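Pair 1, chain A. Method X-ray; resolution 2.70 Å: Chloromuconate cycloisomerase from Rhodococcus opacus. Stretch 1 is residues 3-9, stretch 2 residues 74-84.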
# COMPACT_ATOMS: atom_id res chain seq x y z
N THR A 3 -20.47 -41.66 29.24
CA THR A 3 -19.26 -42.27 28.58
C THR A 3 -18.11 -41.28 28.67
O THR A 3 -18.26 -40.11 28.31
CB THR A 3 -19.45 -42.62 27.09
OG1 THR A 3 -20.77 -43.13 26.88
CG2 THR A 3 -18.36 -43.62 26.60
N THR A 4 -16.99 -41.76 29.18
CA THR A 4 -15.88 -40.89 29.53
C THR A 4 -14.57 -41.57 29.11
O THR A 4 -14.56 -42.79 28.92
CB THR A 4 -15.88 -40.56 31.05
OG1 THR A 4 -15.81 -41.77 31.81
CG2 THR A 4 -17.16 -39.76 31.45
N ILE A 5 -13.52 -40.77 28.92
CA ILE A 5 -12.18 -41.31 28.68
C ILE A 5 -11.60 -41.76 30.00
O ILE A 5 -11.67 -41.05 30.99
CB ILE A 5 -11.24 -40.31 27.95
CG1 ILE A 5 -11.42 -40.42 26.43
CG2 ILE A 5 -9.76 -40.62 28.20
CD1 ILE A 5 -12.42 -39.45 25.86
N THR A 6 -11.03 -42.96 30.00
CA THR A 6 -10.66 -43.70 31.20
C THR A 6 -9.14 -43.74 31.40
O THR A 6 -8.63 -43.47 32.49
CB THR A 6 -11.28 -45.11 31.11
OG1 THR A 6 -12.58 -45.05 31.67
CG2 THR A 6 -10.50 -46.16 31.86
N GLU A 7 -8.43 -44.11 30.34
CA GLU A 7 -6.99 -44.07 30.34
C GLU A 7 -6.49 -43.38 29.07
O GLU A 7 -7.22 -43.24 28.08
CB GLU A 7 -6.44 -45.47 30.43
CG GLU A 7 -6.89 -46.26 31.65
CD GLU A 7 -6.94 -47.74 31.36
OE1 GLU A 7 -7.97 -48.39 31.72
OE2 GLU A 7 -5.97 -48.25 30.74
N MET A 8 -5.25 -42.92 29.13
CA MET A 8 -4.51 -42.47 27.98
C MET A 8 -3.05 -42.69 28.29
O MET A 8 -2.53 -42.13 29.26
CB MET A 8 -4.78 -41.00 27.68
CG MET A 8 -3.87 -40.42 26.61
SD MET A 8 -4.23 -38.71 26.18
CE MET A 8 -3.81 -37.82 27.68
N SER A 9 -2.40 -43.53 27.49
CA SER A 9 -0.96 -43.78 27.59
C SER A 9 -0.20 -43.20 26.38
O SER A 9 -0.74 -43.13 25.26
CB SER A 9 -0.70 -45.26 27.67
OG SER A 9 -1.01 -45.85 26.42
N LEU A 74 -1.18 -32.29 29.30
CA LEU A 74 -2.34 -32.44 28.44
C LEU A 74 -3.37 -33.38 29.04
O LEU A 74 -4.55 -33.11 28.96
CB LEU A 74 -1.92 -32.87 27.02
CG LEU A 74 -1.23 -31.77 26.17
CD1 LEU A 74 -0.95 -32.19 24.72
CD2 LEU A 74 -2.03 -30.50 26.19
N ALA A 75 -2.89 -34.46 29.67
CA ALA A 75 -3.72 -35.57 30.15
C ALA A 75 -4.96 -35.14 30.91
O ALA A 75 -6.04 -35.63 30.61
CB ALA A 75 -2.91 -36.54 30.99
N PRO A 76 -4.79 -34.24 31.91
CA PRO A 76 -5.80 -33.62 32.76
C PRO A 76 -7.03 -33.05 32.09
O PRO A 76 -8.09 -32.99 32.74
CB PRO A 76 -5.03 -32.47 33.43
CG PRO A 76 -3.65 -32.48 32.83
CD PRO A 76 -3.45 -33.88 32.40
N VAL A 77 -6.95 -32.61 30.84
CA VAL A 77 -8.20 -32.27 30.16
C VAL A 77 -8.76 -33.39 29.28
O VAL A 77 -9.75 -33.19 28.58
CB VAL A 77 -8.19 -30.90 29.43
CG1 VAL A 77 -8.38 -29.75 30.43
CG2 VAL A 77 -6.93 -30.70 28.59
N ILE A 78 -8.16 -34.58 29.32
CA ILE A 78 -8.64 -35.70 28.50
C ILE A 78 -9.22 -36.85 29.33
O ILE A 78 -10.30 -37.38 29.02
CB ILE A 78 -7.56 -36.21 27.51
CG1 ILE A 78 -6.94 -35.04 26.70
CG2 ILE A 78 -8.11 -37.29 26.59
CD1 ILE A 78 -7.90 -34.30 25.79
N ILE A 79 -8.51 -37.26 30.38
CA ILE A 79 -9.06 -38.24 31.32
C ILE A 79 -10.36 -37.72 31.98
O ILE A 79 -10.38 -36.65 32.60
CB ILE A 79 -8.04 -38.59 32.42
CG1 ILE A 79 -6.63 -38.83 31.84
CG2 ILE A 79 -8.55 -39.74 33.29
CD1 ILE A 79 -6.36 -40.20 31.26
N GLY A 80 -11.45 -38.48 31.83
CA GLY A 80 -12.73 -38.16 32.46
C GLY A 80 -13.67 -37.32 31.61
O GLY A 80 -14.80 -37.01 32.05
N ARG A 81 -13.20 -36.96 30.41
CA ARG A 81 -13.96 -36.16 29.46
C ARG A 81 -14.87 -37.00 28.57
O ARG A 81 -14.66 -38.21 28.41
CB ARG A 81 -12.99 -35.34 28.59
CG ARG A 81 -13.41 -35.17 27.13
CD ARG A 81 -12.68 -34.08 26.31
NE ARG A 81 -12.34 -32.86 27.05
CZ ARG A 81 -13.21 -31.93 27.45
NH1 ARG A 81 -14.51 -32.08 27.18
NH2 ARG A 81 -12.76 -30.85 28.13
N ASP A 82 -15.89 -36.36 28.03
CA ASP A 82 -16.75 -36.95 27.01
C ASP A 82 -15.99 -37.10 25.67
O ASP A 82 -15.60 -36.10 25.06
CB ASP A 82 -18.00 -36.09 26.85
CG ASP A 82 -19.07 -36.74 25.96
OD1 ASP A 82 -18.86 -37.83 25.35
OD2 ASP A 82 -20.15 -36.10 25.88
N PRO A 83 -15.78 -38.35 25.22
CA PRO A 83 -14.95 -38.65 24.07
C PRO A 83 -15.42 -37.97 22.78
O PRO A 83 -14.61 -37.77 21.86
CB PRO A 83 -15.08 -40.16 23.90
CG PRO A 83 -15.73 -40.68 25.13
CD PRO A 83 -16.43 -39.54 25.78
N SER A 84 -16.72 -37.64 22.72
CA SER A 84 -17.28 -36.99 21.53
C SER A 84 -17.03 -35.47 21.46
O SER A 84 -17.34 -34.85 20.44
CB SER A 84 -18.78 -37.27 21.41
OG SER A 84 -19.49 -36.71 22.51

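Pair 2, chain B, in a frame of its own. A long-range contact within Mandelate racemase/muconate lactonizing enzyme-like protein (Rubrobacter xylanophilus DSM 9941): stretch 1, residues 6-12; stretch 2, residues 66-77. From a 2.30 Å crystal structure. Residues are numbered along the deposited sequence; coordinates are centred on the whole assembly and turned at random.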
# COMPACT_ATOMS: atom_id res chain seq x y z
N PRO B 6 -50.82 15.15 0.80
CA PRO B 6 -50.87 14.55 -0.54
C PRO B 6 -50.08 13.25 -0.57
O PRO B 6 -48.98 13.15 -0.01
CB PRO B 6 -50.20 15.59 -1.43
CG PRO B 6 -49.31 16.33 -0.56
CD PRO B 6 -49.89 16.29 0.84
N ARG B 7 -50.68 12.24 -1.19
CA ARG B 7 -50.13 10.92 -1.21
C ARG B 7 -50.04 10.40 -2.63
O ARG B 7 -50.76 10.85 -3.52
CB ARG B 7 -50.97 9.99 -0.33
CG ARG B 7 -51.23 10.55 1.05
CD ARG B 7 -50.80 9.59 2.14
NE ARG B 7 -49.93 10.25 3.12
CZ ARG B 7 -48.95 9.65 3.79
NH1 ARG B 7 -48.70 8.35 3.58
NH2 ARG B 7 -48.20 10.34 4.64
N VAL B 8 -49.11 9.46 -2.85
CA VAL B 8 -49.04 8.76 -4.12
C VAL B 8 -50.23 7.82 -4.20
O VAL B 8 -50.37 6.91 -3.38
CB VAL B 8 -47.73 7.94 -4.27
CG1 VAL B 8 -47.57 7.43 -5.70
CG2 VAL B 8 -46.52 8.78 -3.84
N GLU B 9 -51.09 8.03 -5.19
CA GLU B 9 -52.31 7.23 -5.29
C GLU B 9 -52.10 6.03 -6.21
O GLU B 9 -52.59 4.93 -5.94
CB GLU B 9 -53.51 8.11 -5.76
N ARG B 10 -51.31 6.21 -7.26
CA ARG B 10 -51.31 5.23 -8.30
C ARG B 10 -50.07 5.41 -9.20
O ARG B 10 -49.72 6.52 -9.55
CB ARG B 10 -52.61 5.41 -9.10
CG ARG B 10 -52.83 4.43 -10.23
CD ARG B 10 -54.27 4.49 -10.76
NE ARG B 10 -54.68 5.80 -11.27
CZ ARG B 10 -54.58 6.15 -12.54
NH1 ARG B 10 -54.04 5.29 -13.41
NH2 ARG B 10 -54.99 7.36 -12.93
N LEU B 11 -49.44 4.30 -9.57
CA LEU B 11 -48.37 4.31 -10.57
C LEU B 11 -48.83 3.62 -11.83
O LEU B 11 -49.38 2.55 -11.75
CB LEU B 11 -47.16 3.54 -10.06
CG LEU B 11 -46.25 4.08 -9.00
CD1 LEU B 11 -44.99 3.22 -9.17
CD2 LEU B 11 -46.02 5.55 -9.24
N GLU B 12 -48.59 4.23 -12.98
CA GLU B 12 -48.89 3.57 -14.25
C GLU B 12 -47.58 3.35 -14.98
O GLU B 12 -46.78 4.25 -15.10
CB GLU B 12 -49.78 4.42 -15.17
CG GLU B 12 -50.97 5.10 -14.53
CD GLU B 12 -51.73 6.01 -15.52
OE1 GLU B 12 -52.93 5.68 -15.83
OE2 GLU B 12 -51.14 7.03 -16.01
N LEU B 66 -42.33 -2.41 -7.19
CA LEU B 66 -42.21 -1.02 -6.78
C LEU B 66 -43.55 -0.30 -6.53
O LEU B 66 -43.66 0.47 -5.58
CB LEU B 66 -41.33 -0.28 -7.81
CG LEU B 66 -39.92 -0.92 -8.01
CD1 LEU B 66 -39.06 -0.05 -8.87
CD2 LEU B 66 -39.20 -1.20 -6.61
N ALA B 67 -44.55 -0.56 -7.37
CA ALA B 67 -45.83 0.16 -7.29
C ALA B 67 -46.40 0.04 -5.89
O ALA B 67 -46.80 1.04 -5.27
CB ALA B 67 -46.85 -0.36 -8.41
N GLY B 68 -46.34 -1.16 -5.34
CA GLY B 68 -46.83 -1.40 -4.02
C GLY B 68 -46.10 -0.63 -2.94
O GLY B 68 -46.67 -0.38 -1.88
N VAL B 69 -44.83 -0.28 -3.16
CA VAL B 69 -44.08 0.48 -2.12
C VAL B 69 -44.45 1.96 -2.23
O VAL B 69 -44.58 2.65 -1.22
CB VAL B 69 -42.53 0.29 -2.31
CG1 VAL B 69 -41.73 1.24 -1.42
CG2 VAL B 69 -42.14 -1.18 -2.06
N ALA B 70 -44.57 2.44 -3.48
CA ALA B 70 -44.77 3.86 -3.77
C ALA B 70 -46.19 4.30 -3.41
O ALA B 70 -46.39 5.39 -2.82
CB ALA B 70 -44.47 4.18 -5.22
N GLU B 71 -47.15 3.44 -3.76
CA GLU B 71 -48.56 3.72 -3.51
C GLU B 71 -48.86 3.94 -2.03
O GLU B 71 -48.47 3.15 -1.18
CB GLU B 71 -49.45 2.65 -4.15
CG GLU B 71 -49.30 2.70 -5.69
CD GLU B 71 -50.12 1.69 -6.45
OE1 GLU B 71 -50.67 0.76 -5.83
OE2 GLU B 71 -50.18 1.84 -7.71
N GLY B 72 -49.51 5.05 -1.69
CA GLY B 72 -49.91 5.20 -0.30
C GLY B 72 -48.89 6.06 0.41
O GLY B 72 -49.13 6.44 1.56
N SER B 73 -47.79 6.41 -0.28
CA SER B 73 -46.66 7.15 0.33
C SER B 73 -46.85 8.65 0.32
O SER B 73 -47.59 9.19 -0.48
CB SER B 73 -45.31 6.84 -0.34
OG SER B 73 -45.08 5.45 -0.44
N ASP B 74 -46.14 9.33 1.20
CA ASP B 74 -46.12 10.76 1.19
C ASP B 74 -45.53 11.29 -0.11
O ASP B 74 -44.33 11.09 -0.41
CB ASP B 74 -45.33 11.29 2.37
CG ASP B 74 -45.13 12.80 2.33
OD1 ASP B 74 -45.74 13.49 1.45
OD2 ASP B 74 -44.36 13.29 3.18
N ALA B 75 -46.38 11.99 -0.87
CA ALA B 75 -46.02 12.59 -2.16
C ALA B 75 -44.98 13.72 -2.07
O ALA B 75 -44.53 14.22 -3.11
CB ALA B 75 -47.27 13.08 -2.89
N LEU B 76 -44.59 14.13 -0.86
CA LEU B 76 -43.62 15.20 -0.72
C LEU B 76 -42.21 14.70 -0.39
O LEU B 76 -41.28 15.49 -0.25
CB LEU B 76 -44.06 16.16 0.39
CG LEU B 76 -45.18 17.18 0.07
CD1 LEU B 76 -45.18 18.28 1.17
CD2 LEU B 76 -45.07 17.83 -1.33
N SER B 77 -42.04 13.39 -0.24
CA SER B 77 -40.76 12.87 0.21
C SER B 77 -40.25 11.71 -0.65
O SER B 77 -40.16 10.59 -0.18
CB SER B 77 -40.87 12.41 1.66
OG SER B 77 -40.93 13.54 2.50

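Superposing N, CA and C of 14 central residues brings pair 2 onto pair 1 with an RMSD of 0.6 Å. In both, an N-terminal segment lies against a type II beta turn, Ile A78 to Arg A81 in pair 1 and Ala B70 to Ser B73 in pair 2, and two backbone hydrogen bonds recur. Ile A5 N donates to Arg A81 O at 2.8 Å, and Gly A80 N to Ile A5 O at 2.7 Å; likewise Val B8 N donates to Ser B73 O at 2.8 Å, and Gly B72 N to Val B8 O at 2.7 Å. Ile A5 or Val B8 thus holds the turn with both amide and carbonyl. The acceptor of the first bond also receives a CA-H...O contact, Thr A4 CA to Arg A81 O and Arg B7 CA to Ser B73 O, each at 3.2 Å.

The matched glycines have phi/psi of 92/-2 (Gly A80) and 98/-6 (Gly B72). At these angles a CB would be jammed against the preceding carbonyl oxygen, so the turn itself calls for glycine.

Ile A5 matches Val B8, and the longer side chain reaches Pro A83, with CD1 3.4 Å from Pro A83 CB. Val B8 makes a looser contact: its CG2 lies 4.5 Å from CB of Ala B75, the match of Pro A83, whose CA superposes only to 1.8 Å. Here the backbone adds a bond, Ala B75 N to Pro B6 O at 3.0 Å; in pair 1 the equivalent nitrogen belongs to a proline and has no hydrogen to donate, and Thr A3 O instead lies 3.2 Å from Pro A83 CD.

Met A8 and Leu B11 fill the same site, their side-chain centres 0.8 Å apart. Met A8 CE approaches Ala A75 CB at 3.7 Å and Ile A78 CB at 4.1 Å; Leu B11 CD1 lies 4.1 Å from both Ala B67 CB and Ala B70 CB.

A clear chemical change is Ile A79 against Glu B71, whose side-chain centres differ by 1.0 Å. Ile A79 CD1 packs on Met A8 CB at 4.0 Å, whereas Glu B71 OE2 accepts a hydrogen bond from Leu B11 N at 3.2 Å, replacing an apolar contact with a polar one to the strand backbone.

At Thr A4 and Arg B7 the CA atoms agree within 0.4 Å but the side-chain centres diverge by 2.9 Å. Thr A4 CG2 merely approaches Gly A80 O at 3.7 Å; Arg B7 NH1 donates to Gly B72 O at 2.8 Å.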